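Local atomic coordinates of quinone reductase (Klebsiella pneumoniae subsp. pneumoniae, PDB entry 4GI5), a protein that binds flavin-adenine dinucleotide in a flavodoxin-like fold and probably acts as an NAD(P)H dehydrogenase that reduces quinones. Residues F118-P121 with M127-I130; A169-T174 with D193-I198. All blocks are in the same frame, centred on the assembly; numbering follows the deposited sequence.

Contact 1: F118-P121 with M127-I130; sequences FQFP and MPAI
Phe120 turns one face of its ring to the side chain of selenomethionine Met127. CG of Met127 sits 4.0 Å from the centroid of the Phe120 ring, 15° off the ring normal. This is a CH-pi contact, displaced toward the rim of the ring, and the nearest carbon pair is Phe120 CZ with Met127 CG at 3.9 Å. The chain of Met127 runs on extended beyond CG. That carries its methyl CE along to Phe118, where it makes a loose apolar contact, 4.4 Å from CD2 of Phe118. Pro128 meets the root of Phe120 instead: its CD lies 3.6 Å from Phe120 CB. The same CD carbon is 3.4 Å from the backbone O of Pro121. The two proline rings touch beside it, CD of Pro121 being 4.0 Å from CG of Pro128.

Strand 115-121 is a central strand of the parallel sheet of the flavodoxin-like fold. Pro128 is the N-cap residue of helix 129-138, which follows that strand after a short loop. The C-terminal end of the strand packs on Met127 and Pro128, the two residues that lead into this helix. Every touching residue is buried. Pro121 also touches the bound FAD and packs on Asn38 and Thr174. Met127 leans on Ile198 and Met202 of helix 196-204, while its backbone O accepts a hydrogen bond from Lys132 NZ of the second subunit.

Contact 2: A169-T174 with D193-I198; sequences AMLIVT and DILFPI. With FAD (flavin-adenine dinucleotide), chain H.
Leu171 sends both of its methyl groups against Ile198. Leu171 lies on strand 168-174, in the parallel sheet of the flavodoxin-like fold. CD1 and CD2 of Leu171 each lie 3.9 Å from CG2 of Ile198, so the branch methyl of the isoleucine meets the forked end of the leucine. The two side chains approach at a slant. CD1 of Leu171 also comes within 4.2 Å of CD2 of Leu195; the two leucine side chains lie alongside each other, pointing contrary ways. No hydrogen bond joins the segments; the contact is apolar and buried.

Leu195 and Ile198 belong to the helical region that covers this face of the sheet. Where helix 191-194 gives way to helix 196-204, Phe196 N donates a hydrogen bond to Asp193 O, and Ile198 N makes a weak one to Leu195 O. Leu195 and Ile198 are three residues apart in this turn, and both point toward the strand. In Ile198, CG1 stands beside the backbone N (chi1 -59°) and CG2 is placed opposite that N, where it meets the leucine methyls.

Further out, Leu171 is flanked by Phe118 of strand 115-121 and by Gln199 and Leu203 of helix 196-204. The helical region also meets the second subunit: Pro197 packs on Phe125 of that subunit, and Ile194 on its Phe196.

At its C-terminal end the strand reaches the FAD. Thr174 OG1 shares a hydrogen bond of 2.8 Å with FAD O4', and Asn38 ND2 is a second partner of OG1. The same FAD O4' donates a weak bond to the backbone O of Thr174, 2.9 Å away.

Contacts 1 and 2 rest on neighbouring strands of one parallel sheet, with centres about 10 Å apart. Two probable backbone hydrogen bonds join the strands: Phe118 O to Ile172 N at 2.8 Å and Phe118 N to Met170 O at 3.0 Å. Their side chains also meet, Phe120 CZ lying 3.7 Å from Val173 CG2. In sequence, both segments of contact 1 precede those of contact 2. The two strand ends bring both contacts to the same FAD pocket, where Pro121 CA packs 3.3 Å from Thr174 OG1. Segments 127-130 and 193-198 both touch the second subunit, so each contact links the sheet to the dimer interface.

Contact 1: F118-P121 with M127-I130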
ATOM      1  N   PHE B 118       6.549  -2.285  13.093  1.00 15.29           N
ATOM      2  CA  PHE B 118       5.258  -1.861  12.545  1.00 14.91           C
ATOM      3  C   PHE B 118       4.307  -3.037  12.674  1.00 16.34           C
ATOM      4  O   PHE B 118       4.521  -4.104  12.063  1.00 16.61           O
ATOM      5  CB  PHE B 118       5.362  -1.469  11.054  1.00 15.07           C
ATOM      6  CG  PHE B 118       6.282  -0.304  10.807  1.00 16.81           C
ATOM      7  CD1 PHE B 118       7.658  -0.430  10.831  1.00 18.74           C
ATOM      8  CD2 PHE B 118       5.726   0.936  10.599  1.00 22.10           C
ATOM      9  CE1 PHE B 118       8.474   0.696  10.590  1.00 18.39           C
ATOM     10  CE2 PHE B 118       6.547   2.014  10.315  1.00 19.95           C
ATOM     11  CZ  PHE B 118       7.849   1.897  10.360  1.00 17.59           C
ATOM     12  N   GLN B 119       3.196  -2.842  13.404  1.00 14.24           N
ATOM     13  CA  GLN B 119       2.268  -3.885  13.639  1.00 13.79           C
ATOM     14  C   GLN B 119       0.881  -3.493  13.123  1.00 16.17           C
ATOM     15  O   GLN B 119       0.374  -2.433  13.451  1.00 14.67           O
ATOM     16  CB  GLN B 119       2.101  -4.194  15.135  1.00 14.55           C
ATOM     17  CG  GLN B 119       1.213  -5.321  15.397  1.00 16.61           C
ATOM     18  CD  GLN B 119       0.822  -5.477  16.823  1.00 19.66           C
ATOM     19  OE1 GLN B 119       1.543  -5.067  17.723  1.00 19.76           O
ATOM     20  NE2 GLN B 119      -0.331  -6.112  17.019  1.00 20.61           N
ATOM     21  N   PHE B 120       0.344  -4.365  12.255  1.00 13.77           N
ATOM     22  CA  PHE B 120      -0.921  -4.111  11.582  1.00 14.73           C
ATOM     23  C   PHE B 120      -1.580  -5.355  11.035  1.00 14.35           C
ATOM     24  O   PHE B 120      -0.918  -6.306  10.676  1.00 14.55           O
ATOM     25  CB  PHE B 120      -0.748  -3.076  10.464  1.00 14.26           C
ATOM     26  CG  PHE B 120       0.249  -3.463   9.410  1.00 13.75           C
ATOM     27  CD1 PHE B 120       1.578  -3.161   9.591  1.00 16.52           C
ATOM     28  CD2 PHE B 120      -0.145  -4.074   8.212  1.00 14.24           C
ATOM     29  CE1 PHE B 120       2.520  -3.521   8.665  1.00 19.45           C
ATOM     30  CE2 PHE B 120       0.779  -4.349   7.217  1.00 14.84           C
ATOM     31  CZ  PHE B 120       2.136  -4.133   7.472  1.00 15.39           C
ATOM     32  N   PRO B 121      -2.933  -5.374  10.983  1.00 11.30           N
ATOM     33  CA  PRO B 121      -3.626  -6.370  10.154  1.00 13.08           C
ATOM     34  C   PRO B 121      -3.388  -6.032   8.681  1.00 12.67           C
ATOM     35  O   PRO B 121      -3.388  -4.848   8.307  1.00 12.78           O
ATOM     36  CB  PRO B 121      -5.107  -6.165  10.522  1.00 13.88           C
ATOM     37  CG  PRO B 121      -5.136  -4.687  10.858  1.00 13.26           C
ATOM     38  CD  PRO B 121      -3.846  -4.325  11.485  1.00 13.15           C
HETATM   39  N   MSE B 127      -0.832  -1.888   4.219  1.00 13.20           N
HETATM   40  CA  MSE B 127      -1.118  -1.300   5.531  1.00 14.20           C
HETATM   41  C   MSE B 127      -2.506  -0.742   5.560  1.00 13.55           C
HETATM   42  O   MSE B 127      -2.960  -0.119   4.619  1.00 13.48           O
HETATM   43  CB  MSE B 127      -0.098  -0.155   5.709  1.00 14.73           C
HETATM   44  CG  MSE B 127       1.310  -0.626   5.977  1.00 17.96           C
HETATM   45 SE   MSE B 127       2.394   1.095   5.760  1.00 21.20          SE
HETATM   46  CE  MSE B 127       4.003   0.367   6.625  1.00 22.94           C
ATOM     47  N   PRO B 128      -3.134  -0.759   6.739  1.00 14.10           N
ATOM     48  CA  PRO B 128      -4.340   0.109   6.967  1.00 12.81           C
ATOM     49  C   PRO B 128      -4.003   1.572   6.591  1.00 12.98           C
ATOM     50  O   PRO B 128      -2.879   2.031   6.800  1.00 11.74           O
ATOM     51  CB  PRO B 128      -4.608  -0.030   8.473  1.00 14.41           C
ATOM     52  CG  PRO B 128      -4.051  -1.411   8.771  1.00 14.60           C
ATOM     53  CD  PRO B 128      -2.779  -1.499   7.988  1.00 13.17           C
ATOM     54  N   ALA B 129      -4.973   2.277   6.036  1.00 12.32           N
ATOM     55  CA  ALA B 129      -4.785   3.668   5.690  1.00 11.73           C
ATOM     56  C   ALA B 129      -4.137   4.541   6.741  1.00 11.83           C
ATOM     57  O   ALA B 129      -3.330   5.419   6.428  1.00 12.27           O
ATOM     58  CB  ALA B 129      -6.070   4.277   5.205  1.00 12.35           C
ATOM     59  N   ILE B 130      -4.518   4.392   8.002  1.00 12.37           N
ATOM     60  CA  ILE B 130      -4.006   5.283   9.012  1.00 13.10           C
ATOM     61  C   ILE B 130      -2.469   5.136   9.174  1.00 13.58           C
ATOM     62  O   ILE B 130      -1.764   6.128   9.404  1.00 14.55           O
ATOM     63  CB  ILE B 130      -4.741   5.092  10.386  1.00 13.02           C
ATOM     64  CG1 ILE B 130      -4.467   6.262  11.301  1.00 15.24           C
ATOM     65  CG2 ILE B 130      -4.374   3.829  11.051  1.00 14.36           C
ATOM     66  CD1 ILE B 130      -5.415   6.232  12.538  1.00 16.22           C
TER

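Contact 2: A169-T174 with D193-I198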
ATOM      1  N   ALA B 169      14.373  -2.654  11.600  1.00 16.50           N
ATOM      2  CA  ALA B 169      12.867  -2.575  11.475  1.00 16.94           C
ATOM      3  C   ALA B 169      12.331  -3.942  11.157  1.00 15.56           C
ATOM      4  O   ALA B 169      12.971  -4.835  10.537  1.00 17.90           O
ATOM      5  CB  ALA B 169      12.526  -1.544  10.374  1.00 17.25           C
HETATM    6  N   MSE B 170      11.101  -4.217  11.566  1.00 15.30           N
HETATM    7  CA  MSE B 170      10.444  -5.511  11.320  1.00 16.27           C
HETATM    8  C   MSE B 170       8.921  -5.227  11.241  1.00 15.88           C
HETATM    9  O   MSE B 170       8.424  -4.340  11.955  1.00 17.79           O
HETATM   10  CB  MSE B 170      10.615  -6.391  12.569  1.00 18.28           C
HETATM   11  CG  MSE B 170      10.045  -7.721  12.288  1.00 23.89           C
HETATM   12 SE   MSE B 170      10.393  -8.898  13.922  1.00 26.47          SE
HETATM   13  CE  MSE B 170       9.123  -8.246  15.256  1.00 28.07           C
ATOM     14  N   LEU B 171       8.221  -5.965  10.420  1.00 15.30           N
ATOM     15  CA  LEU B 171       6.781  -5.936  10.406  1.00 14.15           C
ATOM     16  C   LEU B 171       6.223  -7.106  11.231  1.00 15.59           C
ATOM     17  O   LEU B 171       6.734  -8.227  11.171  1.00 16.00           O
ATOM     18  CB  LEU B 171       6.336  -6.166   8.977  1.00 13.25           C
ATOM     19  CG  LEU B 171       6.830  -5.205   7.833  1.00 13.27           C
ATOM     20  CD1 LEU B 171       6.216  -5.487   6.492  1.00 14.17           C
ATOM     21  CD2 LEU B 171       6.608  -3.782   8.219  1.00 14.51           C
ATOM     22  N   ILE B 172       5.073  -6.870  11.860  1.00 12.80           N
ATOM     23  CA  ILE B 172       4.265  -7.902  12.434  1.00 13.78           C
ATOM     24  C   ILE B 172       2.898  -7.777  11.842  1.00 13.90           C
ATOM     25  O   ILE B 172       2.238  -6.795  12.000  1.00 14.81           O
ATOM     26  CB  ILE B 172       4.165  -7.763  13.969  1.00 15.89           C
ATOM     27  CG1 ILE B 172       5.507  -7.857  14.651  1.00 16.54           C
ATOM     28  CG2 ILE B 172       3.232  -8.850  14.488  1.00 17.62           C
ATOM     29  CD1 ILE B 172       5.410  -7.485  16.154  1.00 19.99           C
ATOM     30  N   VAL B 173       2.514  -8.715  11.026  1.00 13.61           N
ATOM     31  CA  VAL B 173       1.317  -8.690  10.211  1.00 13.81           C
ATOM     32  C   VAL B 173       0.427  -9.883  10.476  1.00 14.32           C
ATOM     33  O   VAL B 173       0.828 -11.025  10.497  1.00 14.63           O
ATOM     34  CB  VAL B 173       1.714  -8.760   8.723  1.00 15.82           C
ATOM     35  CG1 VAL B 173       0.477  -8.675   7.812  1.00 16.24           C
ATOM     36  CG2 VAL B 173       2.727  -7.642   8.455  1.00 17.55           C
ATOM     37  N   THR B 174      -0.863  -9.625  10.628  1.00 13.39           N
ATOM     38  CA  THR B 174      -1.856 -10.659  10.693  1.00 12.83           C
ATOM     39  C   THR B 174      -2.707 -10.666   9.437  1.00 13.08           C
ATOM     40  O   THR B 174      -3.136  -9.595   9.008  1.00 14.48           O
ATOM     41  CB  THR B 174      -2.838 -10.463  11.920  1.00 16.49           C
ATOM     42  OG1 THR B 174      -3.337  -9.129  11.908  1.00 18.04           O
ATOM     43  CG2 THR B 174      -2.122 -10.653  13.303  1.00 16.04           C
ATOM     44  N   ASP B 193       6.771 -10.786  -1.832  1.00 15.92           N
ATOM     45  CA  ASP B 193       6.635  -9.888  -2.946  1.00 16.44           C
ATOM     46  C   ASP B 193       5.536  -8.880  -2.647  1.00 14.94           C
ATOM     47  O   ASP B 193       5.670  -7.694  -3.014  1.00 15.44           O
ATOM     48  CB  ASP B 193       6.289 -10.725  -4.195  1.00 15.69           C
ATOM     49  CG  ASP B 193       7.444 -11.599  -4.706  1.00 21.79           C
ATOM     50  OD1 ASP B 193       8.579 -11.348  -4.413  1.00 24.66           O
ATOM     51  OD2 ASP B 193       7.110 -12.465  -5.524  1.00 24.24           O
ATOM     52  N   ILE B 194       4.374  -9.289  -2.089  1.00 14.22           N
ATOM     53  CA  ILE B 194       3.358  -8.334  -1.698  1.00 16.01           C
ATOM     54  C   ILE B 194       3.852  -7.305  -0.660  1.00 14.99           C
ATOM     55  O   ILE B 194       3.523  -6.142  -0.758  1.00 14.87           O
ATOM     56  CB  ILE B 194       2.167  -9.107  -0.993  1.00 17.23           C
ATOM     57  CG1 ILE B 194       1.547 -10.006  -2.017  1.00 22.36           C
ATOM     58  CG2 ILE B 194       1.174  -8.149  -0.246  1.00 19.67           C
ATOM     59  CD1 ILE B 194       0.967  -9.344  -3.229  1.00 26.41           C
ATOM     60  N   LEU B 195       4.742  -7.719   0.231  1.00 13.99           N
ATOM     61  CA  LEU B 195       5.320  -6.824   1.206  1.00 15.78           C
ATOM     62  C   LEU B 195       6.533  -5.961   0.678  1.00 13.60           C
ATOM     63  O   LEU B 195       7.044  -5.152   1.438  1.00 14.49           O
ATOM     64  CB  LEU B 195       5.819  -7.563   2.420  1.00 14.70           C
ATOM     65  CG  LEU B 195       4.636  -8.229   3.217  1.00 15.71           C
ATOM     66  CD1 LEU B 195       5.218  -9.078   4.347  1.00 16.59           C
ATOM     67  CD2 LEU B 195       3.598  -7.218   3.710  1.00 16.88           C
ATOM     68  N   PHE B 196       7.041  -6.242  -0.534  1.00 12.94           N
ATOM     69  CA  PHE B 196       8.190  -5.535  -1.034  1.00 12.62           C
ATOM     70  C   PHE B 196       8.051  -4.012  -1.061  1.00 11.56           C
ATOM     71  O   PHE B 196       9.020  -3.286  -0.677  1.00 12.91           O
ATOM     72  CB  PHE B 196       8.550  -6.069  -2.414  1.00 13.77           C
ATOM     73  CG  PHE B 196       9.778  -5.493  -3.058  1.00 11.64           C
ATOM     74  CD1 PHE B 196       9.746  -4.284  -3.724  1.00 13.57           C
ATOM     75  CD2 PHE B 196      11.009  -6.163  -2.981  1.00 14.56           C
ATOM     76  CE1 PHE B 196      10.864  -3.780  -4.381  1.00 13.13           C
ATOM     77  CE2 PHE B 196      12.132  -5.625  -3.638  1.00 14.95           C
ATOM     78  CZ  PHE B 196      12.036  -4.453  -4.326  1.00 15.45           C
ATOM     79  N   PRO B 197       6.910  -3.451  -1.472  1.00 12.89           N
ATOM     80  CA  PRO B 197       6.831  -1.959  -1.435  1.00 13.36           C
ATOM     81  C   PRO B 197       7.039  -1.415  -0.034  1.00 13.38           C
ATOM     82  O   PRO B 197       7.562  -0.355   0.125  1.00 12.62           O
ATOM     83  CB  PRO B 197       5.397  -1.637  -1.903  1.00 13.34           C
ATOM     84  CG  PRO B 197       5.000  -2.844  -2.703  1.00 14.70           C
ATOM     85  CD  PRO B 197       5.741  -4.047  -2.142  1.00 13.44           C
ATOM     86  N   ILE B 198       6.615  -2.164   0.984  1.00 12.42           N
ATOM     87  CA  ILE B 198       6.862  -1.760   2.364  1.00 11.81           C
ATOM     88  C   ILE B 198       8.328  -2.039   2.786  1.00 13.39           C
ATOM     89  O   ILE B 198       9.028  -1.180   3.243  1.00 12.52           O
ATOM     90  CB  ILE B 198       5.881  -2.424   3.343  1.00 12.45           C
ATOM     91  CG1 ILE B 198       4.419  -2.073   2.989  1.00 13.40           C
ATOM     92  CG2 ILE B 198       6.255  -2.027   4.754  1.00 13.91           C
ATOM     93  CD1 ILE B 198       3.346  -2.977   3.630  1.00 14.49           C
TER
HETATM   94  PA  FAD H 301      -9.984  -9.702  15.419  1.00 16.39           P
HETATM   95  O1A FAD H 301      -9.930  -8.727  16.522  1.00 17.84           O
HETATM   96  O2A FAD H 301     -11.059  -9.805  14.443  1.00 16.72           O
HETATM   97  O5B FAD H 301      -9.853 -11.214  16.030  1.00 15.27           O
HETATM   98  C5B FAD H 301      -9.604 -12.412  15.267  1.00 15.90           C
HETATM   99  C4B FAD H 301      -9.856 -13.596  16.143  1.00 15.78           C
HETATM  100  O4B FAD H 301      -8.810 -13.674  17.085  1.00 17.51           O
HETATM  101  C3B FAD H 301     -11.200 -13.561  16.829  1.00 21.19           C
HETATM  102  O3B FAD H 301     -11.758 -14.850  16.620  1.00 22.56           O
HETATM  103  C2B FAD H 301     -10.751 -13.376  18.249  1.00 21.19           C
HETATM  104  O2B FAD H 301     -11.713 -13.848  19.228  1.00 23.06           O
HETATM  105  C1B FAD H 301      -9.425 -14.044  18.390  1.00 19.70           C
HETATM  106  N9A FAD H 301      -8.670 -13.485  19.545  1.00 20.39           N
HETATM  107  C8A FAD H 301      -8.537 -12.136  20.028  1.00 18.31           C
HETATM  108  N7A FAD H 301      -7.800 -12.064  21.113  1.00 26.92           N
HETATM  109  C5A FAD H 301      -7.590 -13.388  21.366  1.00 20.92           C
HETATM  110  C6A FAD H 301      -6.970 -14.141  22.457  1.00 28.41           C
HETATM  111  N6A FAD H 301      -6.414 -13.375  23.336  1.00 22.41           N
HETATM  112  N1A FAD H 301      -6.893 -15.517  22.444  1.00 28.60           N
HETATM  113  C2A FAD H 301      -7.424 -16.195  21.431  1.00 28.44           C
HETATM  114  N3A FAD H 301      -8.067 -15.538  20.391  1.00 22.23           N
HETATM  115  C4A FAD H 301      -8.087 -14.253  20.400  1.00 22.29           C
HETATM  116  N1  FAD H 301      -6.722 -10.718   4.920  1.00 13.50           N
HETATM  117  C2  FAD H 301      -5.806 -11.064   3.992  1.00 14.89           C
HETATM  118  O2  FAD H 301      -5.181 -12.208   4.041  1.00 14.76           O
HETATM  119  N3  FAD H 301      -5.492 -10.221   2.944  1.00 12.62           N
HETATM  120  C4  FAD H 301      -6.167  -9.076   2.726  1.00 12.93           C
HETATM  121  O4  FAD H 301      -5.825  -8.285   1.837  1.00 13.54           O
HETATM  122  C4X FAD H 301      -7.170  -8.711   3.690  1.00 13.08           C
HETATM  123  N5  FAD H 301      -7.835  -7.525   3.559  1.00 14.11           N
HETATM  124  C5X FAD H 301      -8.738  -7.112   4.575  1.00 13.75           C
HETATM  125  C6  FAD H 301      -9.313  -5.934   4.508  1.00 13.19           C
HETATM  126  C7  FAD H 301     -10.113  -5.452   5.543  1.00 15.20           C
HETATM  127  C7M FAD H 301     -10.742  -4.110   5.456  1.00 17.91           C
HETATM  128  C8  FAD H 301     -10.390  -6.294   6.646  1.00 12.97           C
HETATM  129  C8M FAD H 301     -11.313  -5.813   7.732  1.00 15.35           C
HETATM  130  C9  FAD H 301      -9.827  -7.529   6.727  1.00 13.42           C
HETATM  131  C9A FAD H 301      -8.950  -7.968   5.694  1.00 12.52           C
HETATM  132  N10 FAD H 301      -8.246  -9.148   5.797  1.00 12.94           N
HETATM  133  C10 FAD H 301      -7.340  -9.548   4.825  1.00 11.98           C
HETATM  134  C1' FAD H 301      -8.373 -10.028   6.968  1.00 13.10           C
HETATM  135  C2' FAD H 301      -7.512  -9.383   8.055  1.00 12.75           C
HETATM  136  O2' FAD H 301      -6.098  -9.402   7.837  1.00 13.05           O
HETATM  137  C3' FAD H 301      -7.784 -10.055   9.441  1.00 14.10           C
HETATM  138  O3' FAD H 301      -9.176  -9.740   9.698  1.00 14.79           O
HETATM  139  C4' FAD H 301      -6.951  -9.478  10.593  1.00 13.68           C
HETATM  140  O4' FAD H 301      -5.632  -9.895  10.447  1.00 15.06           O
HETATM  141  C5' FAD H 301      -7.437 -10.069  11.943  1.00 13.79           C
HETATM  142  O5' FAD H 301      -6.778  -9.401  12.971  1.00 14.16           O
HETATM  143  P   FAD H 301      -7.707  -8.515  13.998  1.00 15.10           P
HETATM  144  O1P FAD H 301      -6.795  -7.975  15.030  1.00 14.42           O
HETATM  145  O2P FAD H 301      -8.575  -7.551  13.323  1.00 14.25           O
HETATM  146  O3P FAD H 301      -8.570  -9.746  14.589  1.00 15.18           O